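Local coordinates for protein probable arabinosyltransferase C (PDB 3PTY) that polymerises arabinose into mycobacterial cell-wall arabinan, this chain being its C-terminal extracellular, lectin-like carbohydrate-binding domain, at residues V39-N44 / T325-Y330; L48-A53 / G149-P154; A170-S175 / A204-R209. All coordinates share one frame; numbering follows the deposited sequence.

Contact 1. Residues V39-N44 / T325-Y330; sequences VELDPN and TTVASY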
loop_
_atom_site.group_PDB
_atom_site.type_symbol
_atom_site.label_atom_id
_atom_site.label_comp_id
_atom_site.label_asym_id
_atom_site.label_seq_id
_atom_site.Cartn_x
_atom_site.Cartn_y
_atom_site.Cartn_z
ATOM N N VAL A 39 2.720 -14.453 14.533
ATOM C CA VAL A 39 2.658 -15.092 13.223
ATOM C C VAL A 39 2.387 -16.581 13.365
ATOM O O VAL A 39 3.017 -17.257 14.177
ATOM C CB VAL A 39 3.980 -14.900 12.461
ATOM C CG1 VAL A 39 3.962 -15.669 11.143
ATOM C CG2 VAL A 39 4.244 -13.410 12.229
ATOM N N GLU A 40 1.453 -17.080 12.562
ATOM C CA GLU A 40 1.064 -18.481 12.592
ATOM C C GLU A 40 1.511 -19.151 11.300
ATOM O O GLU A 40 0.757 -19.208 10.330
ATOM C CB GLU A 40 -0.460 -18.592 12.746
ATOM C CG GLU A 40 -0.983 -20.011 12.701
ATOM C CD GLU A 40 -2.507 -20.086 12.708
ATOM O OE1 GLU A 40 -3.175 -19.114 12.281
ATOM O OE2 GLU A 40 -3.028 -21.136 13.136
ATOM N N LEU A 41 2.746 -19.644 11.283
ATOM C CA LEU A 41 3.321 -20.229 10.072
ATOM C C LEU A 41 2.687 -21.561 9.688
ATOM O O LEU A 41 2.652 -21.926 8.512
ATOM C CB LEU A 41 4.828 -20.443 10.239
ATOM C CG LEU A 41 5.719 -19.205 10.146
ATOM C CD1 LEU A 41 7.181 -19.620 10.250
ATOM C CD2 LEU A 41 5.460 -18.483 8.839
ATOM N N ASP A 42 2.198 -22.293 10.679
ATOM C CA ASP A 42 1.654 -23.624 10.424
ATOM C C ASP A 42 0.251 -23.738 10.999
ATOM O O ASP A 42 0.062 -24.266 12.086
ATOM C CB ASP A 42 2.557 -24.693 11.038
ATOM C CG ASP A 42 2.145 -26.100 10.639
ATOM O OD1 ASP A 42 1.161 -26.245 9.880
ATOM O OD2 ASP A 42 2.803 -27.058 11.085
ATOM N N PRO A 43 -0.742 -23.231 10.266
ATOM C CA PRO A 43 -2.126 -23.277 10.742
ATOM C C PRO A 43 -2.603 -24.713 10.979
ATOM O O PRO A 43 -3.470 -24.941 11.811
ATOM C CB PRO A 43 -2.909 -22.619 9.595
ATOM C CG PRO A 43 -1.990 -22.732 8.397
ATOM C CD PRO A 43 -0.630 -22.511 8.988
ATOM N N ASN A 44 -2.031 -25.683 10.282
ATOM C CA ASN A 44 -2.473 -27.053 10.500
ATOM C C ASN A 44 -2.085 -27.632 11.857
ATOM O O ASN A 44 -2.774 -28.504 12.384
ATOM C CB ASN A 44 -2.041 -27.952 9.349
ATOM C CG ASN A 44 -3.002 -27.857 8.180
ATOM O OD1 ASN A 44 -4.160 -28.323 8.239
ATOM N ND2 ASN A 44 -2.548 -27.224 7.130
ATOM N N THR A 325 3.173 -15.454 -0.575
ATOM C CA THR A 325 2.126 -16.139 0.179
ATOM C C THR A 325 1.894 -15.473 1.531
ATOM O O THR A 325 2.763 -15.500 2.398
ATOM C CB THR A 325 2.503 -17.607 0.432
ATOM O OG1 THR A 325 2.818 -18.234 -0.814
ATOM C CG2 THR A 325 1.354 -18.347 1.097
ATOM N N THR A 326 0.723 -14.874 1.712
ATOM C CA THR A 326 0.387 -14.267 2.991
ATOM C C THR A 326 0.336 -15.338 4.075
ATOM O O THR A 326 -0.303 -16.372 3.908
ATOM C CB THR A 326 -0.957 -13.530 2.914
ATOM O OG1 THR A 326 -0.872 -12.516 1.908
ATOM C CG2 THR A 326 -1.302 -12.879 4.251
ATOM N N VAL A 327 1.022 -15.101 5.185
ATOM C CA VAL A 327 0.960 -16.038 6.294
ATOM C C VAL A 327 -0.014 -15.499 7.336
ATOM O O VAL A 327 -0.197 -14.285 7.465
ATOM C CB VAL A 327 2.344 -16.277 6.921
ATOM C CG1 VAL A 327 3.310 -16.839 5.874
ATOM C CG2 VAL A 327 2.890 -14.991 7.499
ATOM N N ALA A 328 -0.666 -16.394 8.063
ATOM C CA ALA A 328 -1.646 -15.957 9.049
ATOM C C ALA A 328 -0.937 -15.177 10.151
ATOM O O ALA A 328 0.115 -15.589 10.626
ATOM C CB ALA A 328 -2.381 -17.160 9.630
ATOM N N SER A 329 -1.499 -14.046 10.559
ATOM C CA SER A 329 -0.909 -13.294 11.659
ATOM C C SER A 329 -1.972 -12.512 12.427
ATOM O O SER A 329 -3.059 -12.259 11.907
ATOM C CB SER A 329 0.168 -12.336 11.137
ATOM O OG SER A 329 -0.429 -11.273 10.415
ATOM N N TYR A 330 -1.633 -12.114 13.654
ATOM C CA TYR A 330 -2.574 -11.460 14.562
ATOM C C TYR A 330 -1.836 -10.404 15.368
ATOM O O TYR A 330 -0.696 -10.615 15.763
ATOM C CB TYR A 330 -3.185 -12.494 15.522
ATOM C CG TYR A 330 -3.647 -13.737 14.795
ATOM C CD1 TYR A 330 -2.770 -14.780 14.552
ATOM C CD2 TYR A 330 -4.951 -13.853 14.326
ATOM C CE1 TYR A 330 -3.174 -15.912 13.870
ATOM C CE2 TYR A 330 -5.367 -14.995 13.635
ATOM C CZ TYR A 330 -4.471 -16.015 13.415
ATOM O OH TYR A 330 -4.853 -17.150 12.733
HETATM O O HOH W 1 0.267 -19.083 7.650
#
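Within the mixed sheet of this carbohydrate-binding domain, V39 and S329 form an antiparallel non-hydrogen-bonded pair, with their CA atoms 4.3 Å apart, where strand 37-40 runs alongside strand 322-331. One residue further on, the N-H of E40 gives a nearly straight hydrogen bond to the A328 carbonyl, N to O 2.8 Å. The return link of the same pair runs through a water, which donates to E40 O and accepts from A328 N; toward L41 and V327 the chains draw apart.

The side chain of E40 is the polar centre of the contact. With CG anti to the backbone N (chi1 176°) and the chain extended beyond it, the carboxylate reaches along strand 322-331 to Y330, whose hydroxyl OH donates to E40 OE1 at 2.6 Å. The hydroxyl meets the syn side of the carboxylate, 28° out of its plane, and the carboxylate and ring planes are turned 51° from each other. E40 OE1 also lies 3.4 Å from A328 CB, so the methyl of A328 lies close beside that oxygen. The other oxygen, OE2, forms a salt bridge with R246; a buried carboxylate gripped at both oxygens is probably held ionised.

V39 and V327 provide the apolar part, CG1 of V39 meeting CG2 of V327 at 3.9 Å. The other methyl of V327, CG1, is 4.0 Å from CD2 of L41, whose side chain lies alongside and points the same way.

L342 of strand 341-347 touches both valines. A328 and Y330 of strand 322-331 pack against N210 of strand 209-214 in the antiparallel sheet, while V39 of the neighbouring strand meets L253 and V256 of helix 253-257.

Contact 2. Residues L48-A53 / G149-P154; sequences LAPVTA and GWYRLP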
loop_
_atom_site.group_PDB
_atom_site.type_symbol
_atom_site.label_atom_id
_atom_site.label_comp_id
_atom_site.label_asym_id
_atom_site.label_seq_id
_atom_site.Cartn_x
_atom_site.Cartn_y
_atom_site.Cartn_z
ATOM N N LEU A 48 -8.081 -28.267 15.719
ATOM C CA LEU A 48 -8.667 -29.097 16.767
ATOM C C LEU A 48 -8.900 -30.492 16.215
ATOM O O LEU A 48 -9.277 -30.644 15.057
ATOM C CB LEU A 48 -10.006 -28.523 17.235
ATOM C CG LEU A 48 -10.002 -27.104 17.799
ATOM C CD1 LEU A 48 -11.390 -26.778 18.351
ATOM C CD2 LEU A 48 -8.941 -26.960 18.881
ATOM N N ALA A 49 -8.682 -31.508 17.044
ATOM C CA ALA A 49 -9.010 -32.880 16.662
ATOM C C ALA A 49 -10.523 -33.066 16.679
ATOM O O ALA A 49 -11.199 -32.583 17.585
ATOM C CB ALA A 49 -8.342 -33.873 17.618
ATOM N N PRO A 50 -11.068 -33.757 15.671
ATOM C CA PRO A 50 -12.494 -34.088 15.727
ATOM C C PRO A 50 -12.740 -35.019 16.907
ATOM O O PRO A 50 -11.859 -35.808 17.241
ATOM C CB PRO A 50 -12.736 -34.854 14.418
ATOM C CG PRO A 50 -11.588 -34.500 13.537
ATOM C CD PRO A 50 -10.424 -34.255 14.445
ATOM N N VAL A 51 -13.912 -34.940 17.525
ATOM C CA VAL A 51 -14.221 -35.831 18.646
ATOM C C VAL A 51 -14.400 -37.275 18.179
ATOM O O VAL A 51 -13.789 -38.196 18.730
ATOM C CB VAL A 51 -15.489 -35.390 19.398
ATOM C CG1 VAL A 51 -15.877 -36.440 20.446
ATOM C CG2 VAL A 51 -15.265 -34.030 20.051
ATOM N N THR A 52 -15.238 -37.477 17.166
ATOM C CA THR A 52 -15.529 -38.832 16.704
ATOM C C THR A 52 -15.245 -39.080 15.219
ATOM O O THR A 52 -14.820 -40.168 14.845
ATOM C CB THR A 52 -16.985 -39.245 17.018
ATOM O OG1 THR A 52 -17.888 -38.266 16.489
ATOM C CG2 THR A 52 -17.197 -39.359 18.524
ATOM N N ALA A 53 -15.470 -38.076 14.376
ATOM C CA ALA A 53 -15.353 -38.273 12.930
ATOM C C ALA A 53 -13.912 -38.185 12.425
ATOM O O ALA A 53 -13.099 -37.456 12.987
ATOM C CB ALA A 53 -16.238 -37.270 12.193
ATOM N N GLY A 149 -19.402 -31.636 12.545
ATOM C CA GLY A 149 -19.314 -32.535 13.675
ATOM C C GLY A 149 -18.601 -31.820 14.808
ATOM O O GLY A 149 -18.128 -30.677 14.657
ATOM N N TRP A 150 -18.513 -32.490 15.949
ATOM C CA TRP A 150 -17.865 -31.914 17.119
ATOM C C TRP A 150 -16.347 -32.032 17.075
ATOM O O TRP A 150 -15.803 -33.069 16.682
ATOM C CB TRP A 150 -18.387 -32.581 18.393
ATOM C CG TRP A 150 -19.828 -32.285 18.679
ATOM C CD1 TRP A 150 -20.893 -33.126 18.501
ATOM C CD2 TRP A 150 -20.362 -31.063 19.203
ATOM N NE1 TRP A 150 -22.058 -32.498 18.883
ATOM C CE2 TRP A 150 -21.761 -31.234 19.326
ATOM C CE3 TRP A 150 -19.794 -29.843 19.597
ATOM C CZ2 TRP A 150 -22.603 -30.230 19.815
ATOM C CZ3 TRP A 150 -20.636 -28.839 20.092
ATOM C CH2 TRP A 150 -22.024 -29.043 20.192
ATOM N N TYR A 151 -15.675 -30.965 17.510
ATOM C CA TYR A 151 -14.224 -30.934 17.635
ATOM C C TYR A 151 -13.843 -30.795 19.108
ATOM O O TYR A 151 -14.535 -30.135 19.872
ATOM C CB TYR A 151 -13.653 -29.750 16.854
ATOM C CG TYR A 151 -13.793 -29.886 15.358
ATOM C CD1 TYR A 151 -14.940 -29.439 14.704
ATOM C CD2 TYR A 151 -12.778 -30.468 14.592
ATOM C CE1 TYR A 151 -15.070 -29.557 13.327
ATOM C CE2 TYR A 151 -12.906 -30.602 13.210
ATOM C CZ TYR A 151 -14.052 -30.144 12.589
ATOM O OH TYR A 151 -14.179 -30.249 11.225
ATOM N N ARG A 152 -12.721 -31.394 19.488
ATOM C CA ARG A 152 -12.304 -31.437 20.881
ATOM C C ARG A 152 -11.502 -30.193 21.242
ATOM O O ARG A 152 -10.541 -29.840 20.552
ATOM C CB ARG A 152 -11.471 -32.699 21.120
ATOM C CG ARG A 152 -11.006 -32.925 22.564
ATOM C CD ARG A 152 -12.105 -33.525 23.453
ATOM N NE ARG A 152 -12.522 -34.902 23.132
ATOM C CZ ARG A 152 -11.846 -35.781 22.388
ATOM N NH1 ARG A 152 -10.674 -35.476 21.847
ATOM N NH2 ARG A 152 -12.351 -36.993 22.185
ATOM N N LEU A 153 -11.895 -29.521 22.320
ATOM C CA LEU A 153 -11.093 -28.416 22.844
ATOM C C LEU A 153 -9.920 -28.988 23.626
ATOM O O LEU A 153 -10.049 -30.033 24.256
ATOM C CB LEU A 153 -11.926 -27.514 23.756
ATOM C CG LEU A 153 -12.987 -26.623 23.109
ATOM C CD1 LEU A 153 -13.916 -26.063 24.180
ATOM C CD2 LEU A 153 -12.345 -25.486 22.321
ATOM N N PRO A 154 -8.768 -28.302 23.589
ATOM C CA PRO A 154 -7.562 -28.783 24.271
ATOM C C PRO A 154 -7.720 -28.807 25.788
ATOM O O PRO A 154 -8.449 -27.993 26.359
ATOM C CB PRO A 154 -6.501 -27.735 23.897
ATOM C CG PRO A 154 -7.069 -26.972 22.754
ATOM C CD PRO A 154 -8.549 -27.008 22.924
HETATM O O HOH W 2 -8.201 -30.810 19.805
HETATM O O HOH W 3 -16.480 -35.421 15.334
#
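P50 and Y151 are joined by a single backbone bridge, CA to CA 4.1 Å, the two chains running 131° apart in end-to-end direction. Two nearly linear hydrogen bonds frame it: R152 N to A49 O at 2.7 Å, and V51 N to W150 O at 2.8 Å. The first enters along the C=O axis of A49, whereas the second reaches the W150 carbonyl tilted 31° from its plane. CA-H...O contacts from Y151 CA to A49 O and from P50 CA to W150 O fill in between them.

L48 lies over the end of the strand. Its CB sits 3.6 Å from R152 O and also packs on Y151 CB, while its methyl CD2 meets P154 CD at 4.1 Å, the two side chains crossing at about a right angle. The Y151 ring turns its edge to the L48 carbonyl, with CD2 3.5 Å from L48 O, and its CE2 touches CG of the P50 ring. On V51, CG2 is anti to the carbonyl carbon, which brings this methyl against W150 CB at 3.8 Å. R152 is bent in mid-chain, folding its guanidinium back so that V51 CA lies over one face of it, toward the rim.

Waters extend the pairing at both ends: one links A49 N to R152 O, the other links W150 O to A53 N. The W150 carbonyl thus receives both a backbone N-H and a water hydrogen. The chemistry is therefore mainly that of backbone amides and apolar side chains, with the charged R152 laid over the loop at the protein surface and no ion pair between the segments.

Contact 3. Residues A170-S175 / A204-R209; sequences AGRFDS and AAPAWR. With PO4 (phosphate ion), chain D.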
loop_
_atom_site.group_PDB
_atom_site.type_symbol
_atom_site.label_atom_id
_atom_site.label_comp_id
_atom_site.label_asym_id
_atom_site.label_seq_id
_atom_site.Cartn_x
_atom_site.Cartn_y
_atom_site.Cartn_z
ATOM N N ALA A 170 -14.114 -17.721 3.579
ATOM C CA ALA A 170 -14.246 -16.817 2.442
ATOM C C ALA A 170 -15.714 -16.512 2.207
ATOM O O ALA A 170 -16.588 -17.175 2.772
ATOM C CB ALA A 170 -13.618 -17.432 1.181
ATOM N N GLY A 171 -15.984 -15.510 1.376
ATOM C CA GLY A 171 -17.349 -15.179 1.014
ATOM C C GLY A 171 -17.845 -13.866 1.586
ATOM O O GLY A 171 -17.075 -13.091 2.153
ATOM N N ARG A 172 -19.137 -13.608 1.421
ATOM C CA ARG A 172 -19.755 -12.418 1.997
ATOM C C ARG A 172 -20.906 -12.853 2.867
ATOM O O ARG A 172 -21.842 -13.498 2.395
ATOM C CB ARG A 172 -20.273 -11.475 0.908
ATOM C CG ARG A 172 -19.221 -10.994 -0.068
ATOM C CD ARG A 172 -19.844 -10.001 -1.050
ATOM N NE ARG A 172 -18.953 -9.689 -2.162
ATOM C CZ ARG A 172 -18.701 -10.523 -3.165
ATOM N NH1 ARG A 172 -19.267 -11.725 -3.186
ATOM N NH2 ARG A 172 -17.880 -10.160 -4.141
ATOM N N PHE A 173 -20.846 -12.504 4.143
ATOM C CA PHE A 173 -21.881 -12.933 5.069
ATOM C C PHE A 173 -21.901 -12.028 6.283
ATOM O O PHE A 173 -20.912 -11.368 6.584
ATOM C CB PHE A 173 -21.650 -14.393 5.486
ATOM C CG PHE A 173 -20.234 -14.687 5.919
ATOM C CD1 PHE A 173 -19.845 -14.504 7.240
ATOM C CD2 PHE A 173 -19.296 -15.137 5.006
ATOM C CE1 PHE A 173 -18.549 -14.766 7.637
ATOM C CE2 PHE A 173 -17.995 -15.409 5.398
ATOM C CZ PHE A 173 -17.620 -15.225 6.712
ATOM N N ASP A 174 -23.039 -11.992 6.972
ATOM C CA ASP A 174 -23.174 -11.221 8.201
ATOM C C ASP A 174 -22.652 -12.041 9.370
ATOM O O ASP A 174 -22.584 -13.268 9.292
ATOM C CB ASP A 174 -24.637 -10.836 8.431
ATOM C CG ASP A 174 -25.150 -9.854 7.389
ATOM O OD1 ASP A 174 -24.352 -9.017 6.911
ATOM O OD2 ASP A 174 -26.350 -9.918 7.047
ATOM N N SER A 175 -22.286 -11.368 10.454
ATOM C CA SER A 175 -21.653 -12.047 11.578
ATOM C C SER A 175 -22.591 -13.050 12.236
ATOM O O SER A 175 -22.145 -14.013 12.862
ATOM C CB SER A 175 -21.119 -11.037 12.604
ATOM O OG SER A 175 -22.175 -10.448 13.340
ATOM N N ALA A 204 -10.579 -8.270 4.200
ATOM C CA ALA A 204 -11.447 -7.880 3.093
ATOM C C ALA A 204 -12.222 -9.066 2.522
ATOM O O ALA A 204 -11.643 -10.106 2.225
ATOM C CB ALA A 204 -10.628 -7.205 1.997
ATOM N N ALA A 205 -13.533 -8.904 2.380
ATOM C CA ALA A 205 -14.381 -9.914 1.756
ATOM C C ALA A 205 -14.445 -9.642 0.254
ATOM O O ALA A 205 -14.317 -8.495 -0.169
ATOM C CB ALA A 205 -15.774 -9.874 2.359
ATOM N N PRO A 206 -14.673 -10.685 -0.556
ATOM C CA PRO A 206 -14.965 -12.068 -0.164
ATOM C C PRO A 206 -13.718 -12.945 -0.074
ATOM O O PRO A 206 -13.842 -14.166 0.044
ATOM C CB PRO A 206 -15.847 -12.555 -1.311
ATOM C CG PRO A 206 -15.328 -11.801 -2.518
ATOM C CD PRO A 206 -14.712 -10.509 -2.021
ATOM N N ALA A 207 -12.536 -12.336 -0.119
ATOM C CA ALA A 207 -11.283 -13.087 -0.058
ATOM C C ALA A 207 -11.147 -13.900 1.231
ATOM O O ALA A 207 -11.765 -13.579 2.247
ATOM C CB ALA A 207 -10.092 -12.136 -0.198
ATOM N N TRP A 208 -10.333 -14.950 1.180
ATOM C CA TRP A 208 -10.002 -15.721 2.372
ATOM C C TRP A 208 -9.506 -14.824 3.502
ATOM O O TRP A 208 -8.749 -13.880 3.275
ATOM C CB TRP A 208 -8.920 -16.752 2.057
ATOM C CG TRP A 208 -9.397 -17.904 1.222
ATOM C CD1 TRP A 208 -9.117 -18.128 -0.096
ATOM C CD2 TRP A 208 -10.224 -18.996 1.649
ATOM N NE1 TRP A 208 -9.723 -19.285 -0.515
ATOM C CE2 TRP A 208 -10.406 -19.841 0.533
ATOM C CE3 TRP A 208 -10.831 -19.340 2.862
ATOM C CZ2 TRP A 208 -11.171 -21.005 0.591
ATOM C CZ3 TRP A 208 -11.591 -20.496 2.922
ATOM C CH2 TRP A 208 -11.755 -21.318 1.791
ATOM N N ARG A 209 -9.932 -15.116 4.725
ATOM C CA ARG A 209 -9.412 -14.392 5.878
ATOM C C ARG A 209 -9.631 -15.219 7.126
ATOM O O ARG A 209 -10.254 -16.276 7.067
ATOM C CB ARG A 209 -10.066 -13.013 6.019
ATOM C CG ARG A 209 -11.558 -13.049 6.347
ATOM C CD ARG A 209 -12.367 -12.588 5.166
ATOM N NE ARG A 209 -13.780 -12.389 5.473
ATOM C CZ ARG A 209 -14.750 -12.652 4.606
ATOM N NH1 ARG A 209 -14.448 -13.124 3.401
ATOM N NH2 ARG A 209 -16.014 -12.453 4.935
HETATM P P PO4 D . -17.476 -13.376 -5.934
HETATM O O1 PO4 D . -17.229 -11.908 -6.203
HETATM O O2 PO4 D . -16.303 -13.952 -5.168
HETATM O O3 PO4 D . -17.617 -14.111 -7.250
HETATM O O4 PO4 D . -18.748 -13.535 -5.132
#
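Hydrogen bonds tie G171 to the 204-209 loop at both its backbone polar atoms. Its N-H donates to P206 O at 2.9 Å, and its carbonyl O is gripped end-on by R209 through NH1 and NH2, at 2.9 and 3.0 Å. NH1 lies in the carbonyl plane on a lone pair, while NH2 stands above that plane. NH1 also donates to A207 O, and a salt bridge from NE to D201 further fixes the guanidinium.

Apolar and face contacts flank these bonds. A170 CB makes a CH-pi contact over the six-membered ring of W208, 3.8 Å from its centroid. The planes of the F173 ring and the R209 guanidinium are nearly parallel, 14° apart, with R209 NH2 3.6 Å from F173 CE2. P206, after a cis peptide bond, sets CG 3.4 Å above one face of the R172 guanidinium.

At its edge that guanidinium binds a phosphate, probably from the crystallisation liquor, by NH1 to O4 and NH2 to O1. R172 NH1 also bonds Q237 O, and W239 NE1 is hydrogen-bonded to the phosphate.

The contact joins strand 164-171 to the loop between strands 195-202 and 209-214; A170 pairs onward with A241 of strand 240-242.

Contact 2 and contact 3 both lie inside the long loop of chain that contact 1 closes, and they follow one another in series. Contact 1 belongs to the mixed sheet and is the most central, about 7 Å from the middle of the chain. The other two involve strands 144-152 and 164-171 of the large antiparallel sheet and have centres about 25 Å apart. From contact 1 the centres lie about 22 Å (contact 2) and 18 Å (contact 3). Each ligand lies near a different contact: the Y330 side chain is about 12 Å from a bound octyl arabinofuranoside, whereas that of F173 is about 8 Å from the calcium ion.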